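Local atomic coordinates of leucine aminopeptidase 2 (Saccharomyces cerevisiae, PDB entry 2XQ0), a protein that works as a zinc-dependent aminopeptidase of the M1 family that preferentially trims di- and tripeptides and, in vitro, shows low epoxide hydrolase activity. Residues E16-Q19 / S20-S23; N314-W317 / N318-W321. All coordinates share one frame; numbering follows the deposited sequence.

Contact 1 of 2, residues E16-Q19 / S20-S23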
loop_
_atom_site.group_PDB
_atom_site.type_symbol
_atom_site.label_atom_id
_atom_site.label_comp_id
_atom_site.label_asym_id
_atom_site.label_seq_id
_atom_site.Cartn_x
_atom_site.Cartn_y
_atom_site.Cartn_z
ATOM N N GLU A 16 22.989 1.302 3.004
ATOM C CA GLU A 16 23.082 0.296 4.040
ATOM C C GLU A 16 22.660 -1.065 3.509
ATOM O O GLU A 16 21.696 -1.178 2.740
ATOM C CB GLU A 16 22.167 0.694 5.193
ATOM C CG GLU A 16 22.164 -0.273 6.352
ATOM C CD GLU A 16 21.276 0.212 7.479
ATOM O OE1 GLU A 16 21.818 0.750 8.466
ATOM O OE2 GLU A 16 20.043 0.062 7.374
ATOM N N TYR A 17 23.372 -2.096 3.939
ATOM C CA TYR A 17 23.112 -3.453 3.476
ATOM C C TYR A 17 21.696 -3.933 3.803
ATOM O O TYR A 17 21.209 -3.732 4.911
ATOM C CB TYR A 17 24.166 -4.420 4.068
ATOM C CG TYR A 17 24.227 -5.722 3.301
ATOM C CD1 TYR A 17 25.096 -5.871 2.235
ATOM C CD2 TYR A 17 23.392 -6.781 3.618
ATOM C CE1 TYR A 17 25.162 -7.044 1.522
ATOM C CE2 TYR A 17 23.438 -7.975 2.894
ATOM C CZ TYR A 17 24.326 -8.092 1.843
ATOM O OH TYR A 17 24.398 -9.249 1.100
ATOM N N ASP A 18 21.039 -4.566 2.825
ATOM C CA ASP A 18 19.704 -5.121 2.997
ATOM C C ASP A 18 19.747 -6.547 3.567
ATOM O O ASP A 18 20.054 -7.497 2.847
ATOM C CB ASP A 18 19.001 -5.145 1.627
ATOM C CG ASP A 18 17.598 -5.673 1.692
ATOM O OD1 ASP A 18 17.162 -6.108 2.785
ATOM O OD2 ASP A 18 16.924 -5.631 0.634
ATOM N N GLN A 19 19.373 -6.691 4.833
ATOM C CA GLN A 19 19.438 -7.972 5.549
ATOM C C GLN A 19 18.315 -8.957 5.190
ATOM O O GLN A 19 18.303 -10.086 5.691
ATOM C CB GLN A 19 19.365 -7.714 7.055
ATOM C CG GLN A 19 20.495 -6.841 7.592
ATOM C CD GLN A 19 21.795 -7.585 7.664
ATOM O OE1 GLN A 19 21.824 -8.758 8.025
ATOM N NE2 GLN A 19 22.886 -6.908 7.332
ATOM N N SER A 20 17.369 -8.523 4.354
ATOM C CA SER A 20 16.212 -9.354 4.005
ATOM C C SER A 20 16.413 -10.142 2.718
ATOM O O SER A 20 15.484 -10.807 2.262
ATOM C CB SER A 20 14.947 -8.496 3.849
ATOM O OG SER A 20 14.600 -7.877 5.075
ATOM N N THR A 21 17.598 -10.056 2.113
ATOM C CA THR A 21 17.876 -10.859 0.910
ATOM C C THR A 21 18.962 -11.891 1.198
ATOM O O THR A 21 19.872 -11.654 1.990
ATOM C CB THR A 21 18.293 -10.001 -0.300
ATOM O OG1 THR A 21 18.560 -10.845 -1.424
ATOM C CG2 THR A 21 19.535 -9.214 -0.004
ATOM N N LEU A 22 18.857 -13.042 0.546
ATOM C CA LEU A 22 19.873 -14.082 0.653
ATOM C C LEU A 22 20.828 -13.981 -0.536
ATOM O O LEU A 22 21.758 -14.776 -0.673
ATOM C CB LEU A 22 19.207 -15.458 0.673
ATOM C CG LEU A 22 18.252 -15.692 1.843
ATOM C CD1 LEU A 22 17.624 -17.081 1.778
ATOM C CD2 LEU A 22 18.983 -15.494 3.159
ATOM N N SER A 23 20.578 -13.013 -1.409
ATOM C CA SER A 23 21.349 -12.881 -2.643
ATOM C C SER A 23 22.683 -12.177 -2.385
ATOM O O SER A 23 22.853 -11.516 -1.363
ATOM C CB SER A 23 20.556 -12.122 -3.704
ATOM O OG SER A 23 20.525 -10.737 -3.412
HETATM O O HOH W 1 22.694 -11.389 1.173
HETATM O O HOH W 2 15.513 -5.005 4.855
HETATM O O HOH W 3 20.132 -11.813 4.838
#

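Contact 2 of 2, residues N314-W317 / N318-W321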
loop_
_atom_site.group_PDB
_atom_site.type_symbol
_atom_site.label_atom_id
_atom_site.label_comp_id
_atom_site.label_asym_id
_atom_site.label_seq_id
_atom_site.Cartn_x
_atom_site.Cartn_y
_atom_site.Cartn_z
ATOM N N ASN A 314 13.775 3.088 -1.435
ATOM C CA ASN A 314 14.471 2.734 -0.215
ATOM C C ASN A 314 15.414 1.557 -0.473
ATOM O O ASN A 314 15.070 0.598 -1.175
ATOM C CB ASN A 314 13.497 2.398 0.929
ATOM C CG ASN A 314 12.352 1.474 0.491
ATOM O OD1 ASN A 314 12.462 0.746 -0.482
ATOM N ND2 ASN A 314 11.250 1.511 1.222
ATOM N N CYS A 315 16.607 1.624 0.101
ATOM C CA CYS A 315 17.604 0.600 -0.168
ATOM C C CYS A 315 17.302 -0.712 0.536
ATOM O O CYS A 315 17.753 -1.771 0.097
ATOM C CB CYS A 315 18.987 1.105 0.233
ATOM S SG CYS A 315 19.164 1.309 1.993
ATOM N N SER A 316 16.552 -0.642 1.633
ATOM C CA SER A 316 16.181 -1.831 2.388
ATOM C C SER A 316 14.897 -1.554 3.130
ATOM O O SER A 316 14.419 -0.421 3.155
ATOM C CB SER A 316 17.269 -2.201 3.393
ATOM O OG SER A 316 17.147 -1.465 4.596
ATOM N N TRP A 317 14.353 -2.577 3.771
ATOM C CA TRP A 317 13.084 -2.419 4.472
ATOM C C TRP A 317 13.250 -1.768 5.854
ATOM O O TRP A 317 12.270 -1.460 6.514
ATOM C CB TRP A 317 12.318 -3.744 4.507
ATOM C CG TRP A 317 12.178 -4.285 3.091
ATOM C CD1 TRP A 317 12.817 -5.369 2.560
ATOM C CD2 TRP A 317 11.420 -3.702 2.017
ATOM N NE1 TRP A 317 12.484 -5.512 1.225
ATOM C CE2 TRP A 317 11.630 -4.498 0.870
ATOM C CE3 TRP A 317 10.573 -2.589 1.919
ATOM C CZ2 TRP A 317 11.013 -4.226 -0.357
ATOM C CZ3 TRP A 317 9.972 -2.312 0.701
ATOM C CH2 TRP A 317 10.186 -3.125 -0.415
ATOM N N ASN A 318 14.495 -1.524 6.257
ATOM C CA ASN A 318 14.772 -0.699 7.438
ATOM C C ASN A 318 14.455 0.763 7.226
ATOM O O ASN A 318 14.270 1.492 8.188
ATOM C CB ASN A 318 16.249 -0.772 7.826
ATOM C CG ASN A 318 16.612 -2.042 8.542
ATOM O OD1 ASN A 318 15.753 -2.858 8.873
ATOM N ND2 ASN A 318 17.894 -2.191 8.839
ATOM N N HIS A 319 14.443 1.194 5.969
ATOM C CA HIS A 319 14.279 2.615 5.624
ATOM C C HIS A 319 13.012 2.829 4.785
ATOM O O HIS A 319 12.945 3.714 3.921
ATOM C CB HIS A 319 15.523 3.120 4.887
ATOM C CG HIS A 319 16.783 2.887 5.653
ATOM N ND1 HIS A 319 17.239 3.766 6.611
ATOM C CD2 HIS A 319 17.637 1.840 5.660
ATOM C CE1 HIS A 319 18.339 3.279 7.157
ATOM N NE2 HIS A 319 18.600 2.109 6.600
ATOM N N PHE A 320 12.023 1.983 5.052
ATOM C CA PHE A 320 10.742 1.983 4.351
ATOM C C PHE A 320 10.043 3.342 4.444
ATOM O O PHE A 320 9.263 3.703 3.559
ATOM C CB PHE A 320 9.862 0.885 4.952
ATOM C CG PHE A 320 8.569 0.654 4.215
ATOM C CD1 PHE A 320 8.559 0.497 2.836
ATOM C CD2 PHE A 320 7.370 0.523 4.919
ATOM C CE1 PHE A 320 7.365 0.256 2.153
ATOM C CE2 PHE A 320 6.177 0.285 4.246
ATOM C CZ PHE A 320 6.183 0.152 2.854
ATOM N N TRP A 321 10.318 4.100 5.507
ATOM C CA TRP A 321 9.710 5.425 5.658
ATOM C C TRP A 321 10.021 6.367 4.477
ATOM O O TRP A 321 9.206 7.236 4.139
ATOM C CB TRP A 321 10.092 6.076 6.998
ATOM C CG TRP A 321 11.390 6.829 6.984
ATOM C CD1 TRP A 321 12.633 6.326 7.245
ATOM C CD2 TRP A 321 11.568 8.222 6.715
ATOM N NE1 TRP A 321 13.578 7.326 7.152
ATOM C CE2 TRP A 321 12.950 8.497 6.819
ATOM C CE3 TRP A 321 10.692 9.270 6.392
ATOM C CZ2 TRP A 321 13.478 9.782 6.615
ATOM C CZ3 TRP A 321 11.218 10.541 6.184
ATOM C CH2 TRP A 321 12.601 10.785 6.302
#

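Contact 1 of 2, residues E16-Q19 / S20-S23
Asp18 and Ser20 meet in an Asx turn at the start of a type I beta turn from Asp18 to Thr21, within the loop between helix 4-9 and strand 28-40. Ser20 N donates to Asp18 OD1 at 2.9 Å and 160°, reaching the oxygen from above the carboxylate plane rather than within it. Asp18 suits this place because, with CG anti to the backbone N (chi1 -179°) and beside its carbonyl carbon, the short side chain can bring OD1 to the amide two residues on; OD2 is engaged by Thr160 OG1. Beside the same turn, Thr21 CG2 packs 3.4 Å from Asp18 O, while the buried Thr21 N has no partner.

A second shell is built of waters. One donates to both Asp18 OD1 and Ser20 OG, bridging the carboxylate and the hydroxyl. Another lies in the plane of the Tyr17 ring, where it accepts from OH at 2.7 Å and donates to the carbonyls of Thr21 and Ser23, so the long tyrosine spans the bend.

Thr21 begins an ST turn whose hydroxyl also meets Asp70 OD2. Its OG1 accepts from Ser23 N at 3.0 Å and from Ser23 OG at 2.8 Å.

Contact 2 of 2, residues N314-W317 / N318-W321
Ser316 grips the backbone of Asn318 and His319 at the turn joining strand 312-314 to helix 321-339, the helix that supplies the zinc ligand Glu324. This is the connection inside the HExxH-(X)18-E motif of the M1 peptidases.

Two backbone amides are held by hydrogen bonds. His319 N donates to Ser316 O at 3.2 Å, from well above the carbonyl plane, and Asn318 N reaches Ser316 OG at 3.1 Å and 145°, the bond of an ST turn. Serine fits because its hydroxyl, set between the backbone N and the carbonyl carbon (chi1 84°), lies within reach of the amide two residues on.

Polar side chains anchor the turn to its surroundings. Asn318 OD1 accepts from Leu375 N, while the imidazole of His319 uses ND1 toward Thr428 OG1 and NE2 toward Glu16 OE2. On the same ring CD2 comes 3.5 Å from Ser316 OG, which lies near the ring plane, and Cys315 SG approaches obliquely.

Packing gathers around Phe320, which lines the pocket of the inhibitor bestatin and reaches within about 4 Å of it (nearest atoms). Asn314 runs alongside Phe320, their planes 34° apart, bringing ND2 to the ring edge. Trp317 and Phe320 meet obliquely, the indole with an edge toward the phenyl group. Large aromatic side chains suit this buried place beside the pocket, and Phe320 CD1 comes to rest 3.8 Å from Trp317 CE3.

Both contacts are turns in loops, with centres 11 Å apart, but they share no element: contact 1 belongs to the loop leading from helix 4-9 to strand 28-40, contact 2 to the connection between strand 312-314 and helix 321-339. Contact 1 is the more peripheral, about 22 Å from the chain centre against 14 Å for contact 2; although largely buried it keeps an exposed tyrosine and relies on bridging waters. Contact 2 sits within the catalytic domain, and adds aromatic packing to its backbone bonds. Each uses a side-chain oxygen to take an amide two residues on, aspartate or threonine in 16-23 and serine in 314-321. They touch directly, through the glutamate already paired with His319 and by Asp18 CA packing against Ser316 CB.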